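Local coordinates for SusD superfamily protein (Parabacteroides distasonis, PDB 3OTN) that probably binds a glycan or related nutrient at the bacterial outer membrane, at residues Y213-A217 / A370-A374; L364-A368 / N379-I385; W411-F416 / R430-R435. Where two conformers were deposited one is given. Residue numbers count along the deposited sequence, not the author numbering.

In the fold
The three contacts tie together helices, and in contact 3 also a short strand, of the TPR-like alpha-helical scaffold known from SusD proteins. Helix 360-375 serves two of them: its later turns meet helix 210-225 in contact 1, and an earlier part meets helix 380-392 in contact 2. Their segments alternate along the chain, their centres lie 11 Å apart and they touch, Gln371 OE1 being 2.7 Å from Ser382 OG. Contact 3, 16 Å from either centre, comes last and joins helix 403-418 to the end of helix 424-431 and strand 433-435; it meets contact 2 where Met366 CG lies 3.6 Å from Arg414 NH1. Contact 1 alone joins the distant helix 210-225 to the C-terminal RagB/SusD part.

Contact 1. Residues Y213-A217 / A370-A374; sequences YAESA and AQVNA
Both segments are regular alpha-helix, each lying within a longer helix, 210-225 and 360-375, and run roughly antiparallel: their axes approach to 8.1 Å with a signed crossing angle of -147°. The CA atoms of Tyr213 and Ala370, 4.8 Å apart, set the register. Such closeness depends on small residues. Ala370 points its CB at the backbone of 213-217, 3.4 Å from Tyr213 O, 3.8 Å from Ala217 N and 3.9 Å from Ala217 CB. Ser216, chi1 t, also brings its OG within 3.7 Å of Ala370 CB, while that hydroxyl is hydrogen-bonded to the backbone O of Ala195 on helix 187-202. This is alanine-rich helix packing within the TPR-like helical scaffold of SusD proteins, with helix 187-202 against helix 210-225. Tyr213 provides the one large side chain of 213-217 that points toward the partner. With chi1 at -67° (m) and chi2 at -65°, its ring spreads over Asn373, whose CB makes a CH-pi contact 3.4 Å from the Tyr213 ring centroid and only 6° off the normal. Asn373 takes chi1 -88° and chi2 -66°, and its ND2 hydrogen-bonds to the backbone O of Glu369, one turn back. Beside the ring, Tyr213 CB lies 3.9 Å from Ala374 CB, which is also 4.3 Å from Ala214 CB.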
# COMPACT_ATOMS: atom_id res chain seq x y z
N TYR A 213 -3.96 -13.65 -15.35
CA TYR A 213 -2.81 -12.80 -15.73
C TYR A 213 -3.13 -11.96 -16.97
O TYR A 213 -2.78 -10.79 -17.02
CB TYR A 213 -1.55 -13.62 -16.03
CG TYR A 213 -0.96 -14.33 -14.85
CD1 TYR A 213 -0.42 -13.63 -13.78
CD2 TYR A 213 -0.87 -15.73 -14.84
CE1 TYR A 213 0.19 -14.31 -12.71
CE2 TYR A 213 -0.29 -16.41 -13.78
CZ TYR A 213 0.23 -15.70 -12.72
OH TYR A 213 0.80 -16.35 -11.65
N ALA A 214 -3.77 -12.57 -17.98
CA ALA A 214 -4.11 -11.83 -19.20
C ALA A 214 -5.16 -10.74 -18.89
O ALA A 214 -5.07 -9.64 -19.43
CB ALA A 214 -4.60 -12.76 -20.28
N GLU A 215 -6.15 -11.04 -18.03
CA GLU A 215 -7.13 -10.01 -17.65
C GLU A 215 -6.45 -8.84 -16.94
O GLU A 215 -6.82 -7.68 -17.14
CB GLU A 215 -8.25 -10.60 -16.80
CG GLU A 215 -9.15 -11.56 -17.55
CD GLU A 215 -9.84 -10.91 -18.74
OE1 GLU A 215 -10.44 -9.83 -18.56
OE2 GLU A 215 -9.79 -11.50 -19.85
N SER A 216 -5.45 -9.15 -16.10
CA SER A 216 -4.65 -8.11 -15.39
C SER A 216 -3.93 -7.21 -16.37
O SER A 216 -4.08 -5.98 -16.32
CB SER A 216 -3.62 -8.74 -14.43
OG SER A 216 -2.80 -7.75 -13.77
N ALA A 217 -3.14 -7.84 -17.24
CA ALA A 217 -2.34 -7.16 -18.25
C ALA A 217 -3.18 -6.19 -19.12
O ALA A 217 -2.69 -5.10 -19.44
CB ALA A 217 -1.56 -8.18 -19.14
N ALA A 370 2.37 -9.54 -15.11
CA ALA A 370 1.22 -10.23 -15.71
C ALA A 370 1.52 -10.72 -17.13
O ALA A 370 1.13 -11.85 -17.51
CB ALA A 370 -0.01 -9.29 -15.73
N GLN A 371 2.17 -9.86 -17.93
CA GLN A 371 2.45 -10.15 -19.33
C GLN A 371 3.37 -11.35 -19.46
O GLN A 371 3.08 -12.28 -20.24
CB GLN A 371 3.04 -8.91 -20.06
CG GLN A 371 3.22 -9.09 -21.55
CD GLN A 371 4.59 -9.68 -21.91
OE1 GLN A 371 5.61 -9.21 -21.43
NE2 GLN A 371 4.61 -10.71 -22.75
N VAL A 372 4.47 -11.35 -18.70
CA VAL A 372 5.40 -12.47 -18.78
C VAL A 372 4.77 -13.78 -18.28
O VAL A 372 5.05 -14.85 -18.81
CB VAL A 372 6.76 -12.21 -18.09
CG1 VAL A 372 6.65 -12.23 -16.58
CG2 VAL A 372 7.76 -13.25 -18.58
N ASN A 373 3.91 -13.69 -17.27
CA ASN A 373 3.21 -14.86 -16.75
C ASN A 373 2.16 -15.38 -17.73
O ASN A 373 2.04 -16.58 -17.92
CB ASN A 373 2.57 -14.53 -15.37
CG ASN A 373 3.51 -14.77 -14.19
OD1 ASN A 373 3.88 -15.91 -13.92
ND2 ASN A 373 3.85 -13.72 -13.46
N ALA A 374 1.39 -14.49 -18.35
CA ALA A 374 0.41 -14.92 -19.37
C ALA A 374 1.12 -15.51 -20.58
O ALA A 374 0.86 -16.65 -20.97
CB ALA A 374 -0.49 -13.77 -19.79

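Contact 2. Residues L364-A368 / N379-I385; sequences LLMYA and NQQSIDI. With EDO (1,2-ethanediol), chain S.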
# COMPACT_ATOMS: atom_id res chain seq x y z
N LEU A 364 3.18 -0.17 -14.11
CA LEU A 364 4.12 -0.66 -15.13
C LEU A 364 4.72 -2.04 -14.77
O LEU A 364 4.76 -2.97 -15.60
CB LEU A 364 5.25 0.35 -15.33
CG LEU A 364 4.92 1.75 -15.87
CD1 LEU A 364 6.19 2.51 -16.25
CD2 LEU A 364 3.98 1.64 -17.05
N LEU A 365 5.16 -2.19 -13.53
CA LEU A 365 5.74 -3.47 -13.11
C LEU A 365 4.65 -4.55 -13.01
O LEU A 365 4.92 -5.70 -13.29
CB LEU A 365 6.48 -3.31 -11.79
CG LEU A 365 7.76 -2.46 -11.91
CD1 LEU A 365 8.24 -2.07 -10.50
CD2 LEU A 365 8.84 -3.26 -12.64
N MSE A 366 3.41 -4.19 -12.63
CA MSE A 366 2.28 -5.14 -12.70
C MSE A 366 2.00 -5.58 -14.12
O MSE A 366 1.71 -6.75 -14.33
CB MSE A 366 1.02 -4.57 -12.05
CG MSE A 366 1.11 -4.47 -10.54
SE MSE A 366 -0.66 -4.22 -9.77
CE MSE A 366 -1.07 -2.48 -10.46
N TYR A 367 2.10 -4.66 -15.10
CA TYR A 367 2.00 -5.06 -16.51
C TYR A 367 3.08 -6.07 -16.89
O TYR A 367 2.75 -7.14 -17.44
CB TYR A 367 2.02 -3.90 -17.51
CG TYR A 367 1.96 -4.42 -18.96
CD1 TYR A 367 0.75 -4.79 -19.54
CD2 TYR A 367 3.12 -4.60 -19.71
CE1 TYR A 367 0.71 -5.32 -20.84
CE2 TYR A 367 3.09 -5.10 -21.00
CZ TYR A 367 1.87 -5.47 -21.56
OH TYR A 367 1.84 -5.97 -22.82
N ALA A 368 4.36 -5.74 -16.64
CA ALA A 368 5.48 -6.66 -16.95
C ALA A 368 5.28 -8.04 -16.32
O ALA A 368 5.51 -9.06 -16.97
CB ALA A 368 6.84 -6.08 -16.52
N ASN A 379 7.39 -9.30 -23.78
CA ASN A 379 7.27 -8.51 -25.01
C ASN A 379 8.06 -7.19 -24.86
O ASN A 379 8.63 -6.89 -23.78
CB ASN A 379 5.79 -8.30 -25.40
CG ASN A 379 5.01 -7.38 -24.42
OD1 ASN A 379 5.57 -6.64 -23.62
ND2 ASN A 379 3.69 -7.43 -24.53
N GLN A 380 8.10 -6.39 -25.94
CA GLN A 380 8.93 -5.18 -25.95
C GLN A 380 8.50 -4.17 -24.89
O GLN A 380 9.36 -3.49 -24.33
CB GLN A 380 8.97 -4.51 -27.33
CG GLN A 380 10.07 -3.43 -27.47
CD GLN A 380 11.47 -4.00 -27.29
OE1 GLN A 380 11.81 -5.04 -27.86
NE2 GLN A 380 12.29 -3.34 -26.48
N GLN A 381 7.20 -4.08 -24.62
CA GLN A 381 6.66 -3.13 -23.64
C GLN A 381 7.21 -3.44 -22.24
O GLN A 381 7.62 -2.54 -21.52
CB GLN A 381 5.13 -3.16 -23.64
CG GLN A 381 4.44 -2.24 -22.63
CD GLN A 381 4.77 -0.78 -22.85
OE1 GLN A 381 4.02 -0.10 -23.52
NE2 GLN A 381 5.90 -0.28 -22.29
N SER A 382 7.27 -4.73 -21.90
CA SER A 382 7.76 -5.18 -20.59
C SER A 382 9.25 -4.98 -20.48
O SER A 382 9.74 -4.53 -19.44
CB SER A 382 7.40 -6.65 -20.34
OG SER A 382 5.99 -6.84 -20.28
N ILE A 383 9.98 -5.29 -21.55
CA ILE A 383 11.41 -5.06 -21.61
C ILE A 383 11.70 -3.58 -21.39
O ILE A 383 12.56 -3.23 -20.58
CB ILE A 383 12.02 -5.55 -22.95
CG1 ILE A 383 12.04 -7.08 -22.99
CG2 ILE A 383 13.45 -4.99 -23.19
CD1 ILE A 383 12.37 -7.66 -24.35
N ASP A 384 10.97 -2.72 -22.10
CA ASP A 384 11.16 -1.27 -21.97
C ASP A 384 10.85 -0.77 -20.55
O ASP A 384 11.53 0.09 -20.04
CB ASP A 384 10.30 -0.49 -23.01
CG ASP A 384 10.79 -0.65 -24.44
OD1 ASP A 384 11.94 -1.09 -24.66
OD2 ASP A 384 10.02 -0.32 -25.36
N ILE A 385 9.82 -1.33 -19.90
CA ILE A 385 9.44 -0.95 -18.52
C ILE A 385 10.59 -1.23 -17.53
O ILE A 385 11.01 -0.34 -16.79
CB ILE A 385 8.12 -1.67 -18.10
CG1 ILE A 385 6.92 -0.99 -18.76
CG2 ILE A 385 7.95 -1.76 -16.54
CD1 ILE A 385 5.65 -1.86 -18.80
C1 EDO S . 5.81 2.86 -21.30
O1 EDO S . 6.92 2.37 -22.06
C2 EDO S . 6.32 3.69 -20.13
O2 EDO S . 5.38 4.73 -19.83
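Asn379 opens the second helix as its N-cap: OD1 accepts from Ser382 N at 3.1 Å, the capping bond, while ND2 donates to Tyr367 OH at 2.9 Å in a nearly straight hydrogen bond. One amide thus starts helix 380-392 and fastens it to helix 360-375. Gln381 follows, its CG 3.6 Å from Tyr367 CE2; the side chain then turns off, and NE2 donates to O1 of a 1,2-ethanediol at 2.8 Å, a molecule probably from the crystallisation liquor and also held by Tyr360 and Gln388. The two helices form a helical hairpin, consecutive in the chain and crossing at -136° with the axes 9.1 Å apart, as in the antiparallel helix pairs of the TPR-like SusD scaffold. They come closest, CA to CA, at Ser382 and Ala368, 4.5 Å apart. Here Ser382 OG sits 3.4 Å from Ala368 CA and 3.5 Å from Tyr367 CE2, and is hydrogen-bonded to Gln371. Ile385, a turn further on, fills the space between the diverging helices: its CG2 lies 3.6 Å from Leu364 CB and 4.3 Å from Leu365 CD2, whereas its CD1 reaches Tyr367 CD2 at 3.8 Å and Leu364 O at 3.5 Å.

Contact 3. Residues W411-F416 / R430-R435; sequences WDQRYF and RTRKIR. With ACT (acetate ion), chain I.
A helix packs here against a helix-to-strand turn in the RagB/SusD region: 411-416 is alpha-helical, 430-431 ends helix 424-431, Arg432 breaks out with positive phi (51/40), and 433-435 is extended, one strand of a two-stranded antiparallel sheet with 442-444. The axes of helix 411-416 and strand 433-435 approach to 10.4 Å and cross at -63°; Asp412 CA and Arg435 CA are 8.1 Å apart. Arg435 has the most surface buried. Its first three chi angles are t, so the extended side chain runs past Tyr415 to Asp412: Arg435 NE donates to Asp412 OD1 at 2.8 Å in a salt bridge, with a weak bond from Arg435 NH2 to Asp412 OD2 at 3.4 Å. Asp412 OD1 also bonds Tyr442 OH. Phe416 CZ lies over the guanidinium, 3.7 Å from Arg435 CZ, while Arg435 NH1 and NH2 bind an acetate probably from the crystallisation liquor. Trp411, chi1 m and chi2 -15°, lays CZ2 3.6 Å from Thr431 CG2; its NE1 bonds Glu369. Thr431 OG1 accepts from Lys433 N at 3.2 Å, an ST turn, and also hydrogen-bonds to Asp427 O. Tyr415, chi1 -85°, places its ring over Arg435 CB, a CH-pi contact 3.8 Å from the Tyr415 centroid, and accepts at OH from Arg435 N at 3.1 Å; a water 2.6 Å from Tyr415 OH donates to Lys433 O at 2.7 Å.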
# COMPACT_ATOMS: atom_id res chain seq x y z
N TRP A 411 10.36 -8.69 -10.28
CA TRP A 411 10.27 -8.78 -8.83
C TRP A 411 11.35 -7.92 -8.17
O TRP A 411 11.04 -7.15 -7.25
CB TRP A 411 10.38 -10.22 -8.35
CG TRP A 411 9.19 -11.08 -8.62
CD1 TRP A 411 7.92 -10.68 -9.00
CD2 TRP A 411 9.15 -12.49 -8.52
NE1 TRP A 411 7.11 -11.78 -9.13
CE2 TRP A 411 7.84 -12.90 -8.86
CE3 TRP A 411 10.10 -13.47 -8.20
CZ2 TRP A 411 7.45 -14.25 -8.84
CZ3 TRP A 411 9.71 -14.82 -8.18
CH2 TRP A 411 8.40 -15.19 -8.52
N ASP A 412 12.59 -8.03 -8.65
CA ASP A 412 13.68 -7.24 -8.08
C ASP A 412 13.34 -5.74 -8.08
O ASP A 412 13.47 -5.04 -7.04
CB ASP A 412 15.01 -7.45 -8.83
CG ASP A 412 15.79 -8.69 -8.36
OD1 ASP A 412 15.31 -9.52 -7.53
OD2 ASP A 412 16.92 -8.85 -8.85
N GLN A 413 12.90 -5.24 -9.23
CA GLN A 413 12.56 -3.83 -9.32
C GLN A 413 11.36 -3.46 -8.45
O GLN A 413 11.30 -2.33 -7.97
CB GLN A 413 12.41 -3.35 -10.77
CG GLN A 413 13.67 -3.52 -11.61
CD GLN A 413 14.91 -2.96 -10.93
OE1 GLN A 413 14.84 -1.92 -10.29
NE2 GLN A 413 16.03 -3.65 -11.05
N ARG A 414 10.45 -4.40 -8.20
CA ARG A 414 9.38 -4.17 -7.26
C ARG A 414 9.96 -3.97 -5.85
O ARG A 414 9.54 -3.05 -5.14
CB ARG A 414 8.36 -5.29 -7.28
CG ARG A 414 7.51 -5.31 -8.57
CD ARG A 414 6.38 -6.35 -8.47
NE ARG A 414 5.42 -5.89 -7.49
CZ ARG A 414 4.52 -4.95 -7.69
NH1 ARG A 414 4.35 -4.40 -8.88
NH2 ARG A 414 3.74 -4.58 -6.69
N TYR A 415 10.87 -4.85 -5.43
CA TYR A 415 11.49 -4.72 -4.12
C TYR A 415 12.27 -3.39 -4.04
O TYR A 415 12.10 -2.61 -3.10
CB TYR A 415 12.45 -5.86 -3.82
CG TYR A 415 11.81 -7.13 -3.25
CD1 TYR A 415 10.96 -7.92 -4.02
CD2 TYR A 415 12.09 -7.54 -1.95
CE1 TYR A 415 10.41 -9.11 -3.51
CE2 TYR A 415 11.55 -8.71 -1.44
CZ TYR A 415 10.73 -9.49 -2.21
OH TYR A 415 10.20 -10.62 -1.66
N PHE A 416 13.10 -3.15 -5.04
CA PHE A 416 14.02 -2.03 -4.99
C PHE A 416 13.35 -0.67 -5.18
O PHE A 416 13.75 0.29 -4.51
CB PHE A 416 15.16 -2.19 -5.96
CG PHE A 416 16.06 -3.42 -5.68
CD1 PHE A 416 16.52 -3.71 -4.39
CD2 PHE A 416 16.46 -4.23 -6.72
CE1 PHE A 416 17.34 -4.82 -4.16
CE2 PHE A 416 17.29 -5.34 -6.49
CZ PHE A 416 17.73 -5.63 -5.21
N ARG A 430 1.24 -13.34 -2.54
CA ARG A 430 0.69 -13.83 -3.81
C ARG A 430 1.66 -14.71 -4.60
O ARG A 430 1.20 -15.56 -5.36
CB ARG A 430 0.09 -12.70 -4.67
CG ARG A 430 1.07 -11.75 -5.26
CD ARG A 430 0.35 -10.63 -6.02
NE ARG A 430 1.34 -9.64 -6.38
CZ ARG A 430 2.27 -9.81 -7.33
NH1 ARG A 430 2.31 -10.92 -8.09
NH2 ARG A 430 3.16 -8.86 -7.53
N THR A 431 2.97 -14.55 -4.39
CA THR A 431 3.96 -15.42 -5.01
C THR A 431 4.38 -16.57 -4.09
O THR A 431 4.87 -17.57 -4.56
CB THR A 431 5.24 -14.63 -5.41
OG1 THR A 431 5.88 -14.08 -4.24
CG2 THR A 431 4.90 -13.51 -6.35
N ARG A 432 4.18 -16.41 -2.77
CA ARG A 432 4.76 -17.30 -1.73
C ARG A 432 6.28 -17.47 -1.92
O ARG A 432 6.82 -18.56 -1.74
CB ARG A 432 4.02 -18.64 -1.62
CG ARG A 432 2.64 -18.42 -0.99
CD ARG A 432 1.88 -19.66 -0.72
NE ARG A 432 0.51 -19.32 -0.32
CZ ARG A 432 -0.46 -20.22 -0.15
NH1 ARG A 432 -0.20 -21.51 -0.33
NH2 ARG A 432 -1.68 -19.85 0.19
N LYS A 433 6.92 -16.36 -2.28
CA LYS A 433 8.37 -16.27 -2.43
C LYS A 433 8.87 -15.06 -1.67
O LYS A 433 8.23 -14.01 -1.68
CB LYS A 433 8.79 -16.17 -3.91
CG LYS A 433 8.37 -17.35 -4.79
CD LYS A 433 9.31 -18.52 -4.68
CE LYS A 433 8.91 -19.62 -5.66
NZ LYS A 433 9.76 -20.80 -5.38
N ILE A 434 10.03 -15.20 -1.04
CA ILE A 434 10.70 -14.11 -0.34
C ILE A 434 12.12 -13.94 -0.93
O ILE A 434 12.90 -14.92 -1.04
CB ILE A 434 10.81 -14.44 1.15
CG1 ILE A 434 9.43 -14.28 1.81
CG2 ILE A 434 11.86 -13.57 1.85
CD1 ILE A 434 9.41 -14.73 3.29
N ARG A 435 12.45 -12.71 -1.32
CA ARG A 435 13.79 -12.43 -1.82
C ARG A 435 14.80 -12.48 -0.66
O ARG A 435 14.67 -11.75 0.31
CB ARG A 435 13.84 -11.05 -2.49
CG ARG A 435 15.09 -10.85 -3.32
CD ARG A 435 15.19 -9.42 -3.86
NE ARG A 435 16.19 -9.36 -4.91
CZ ARG A 435 17.50 -9.24 -4.72
NH1 ARG A 435 18.04 -9.15 -3.49
NH2 ARG A 435 18.29 -9.21 -5.78
C ACT I . 22.00 -9.42 -4.18
O ACT I . 20.93 -8.78 -4.03
OXT ACT I . 22.53 -9.79 -3.13
CH3 ACT I . 22.65 -9.74 -5.50
O HOH W 1 8.39 -11.78 -3.17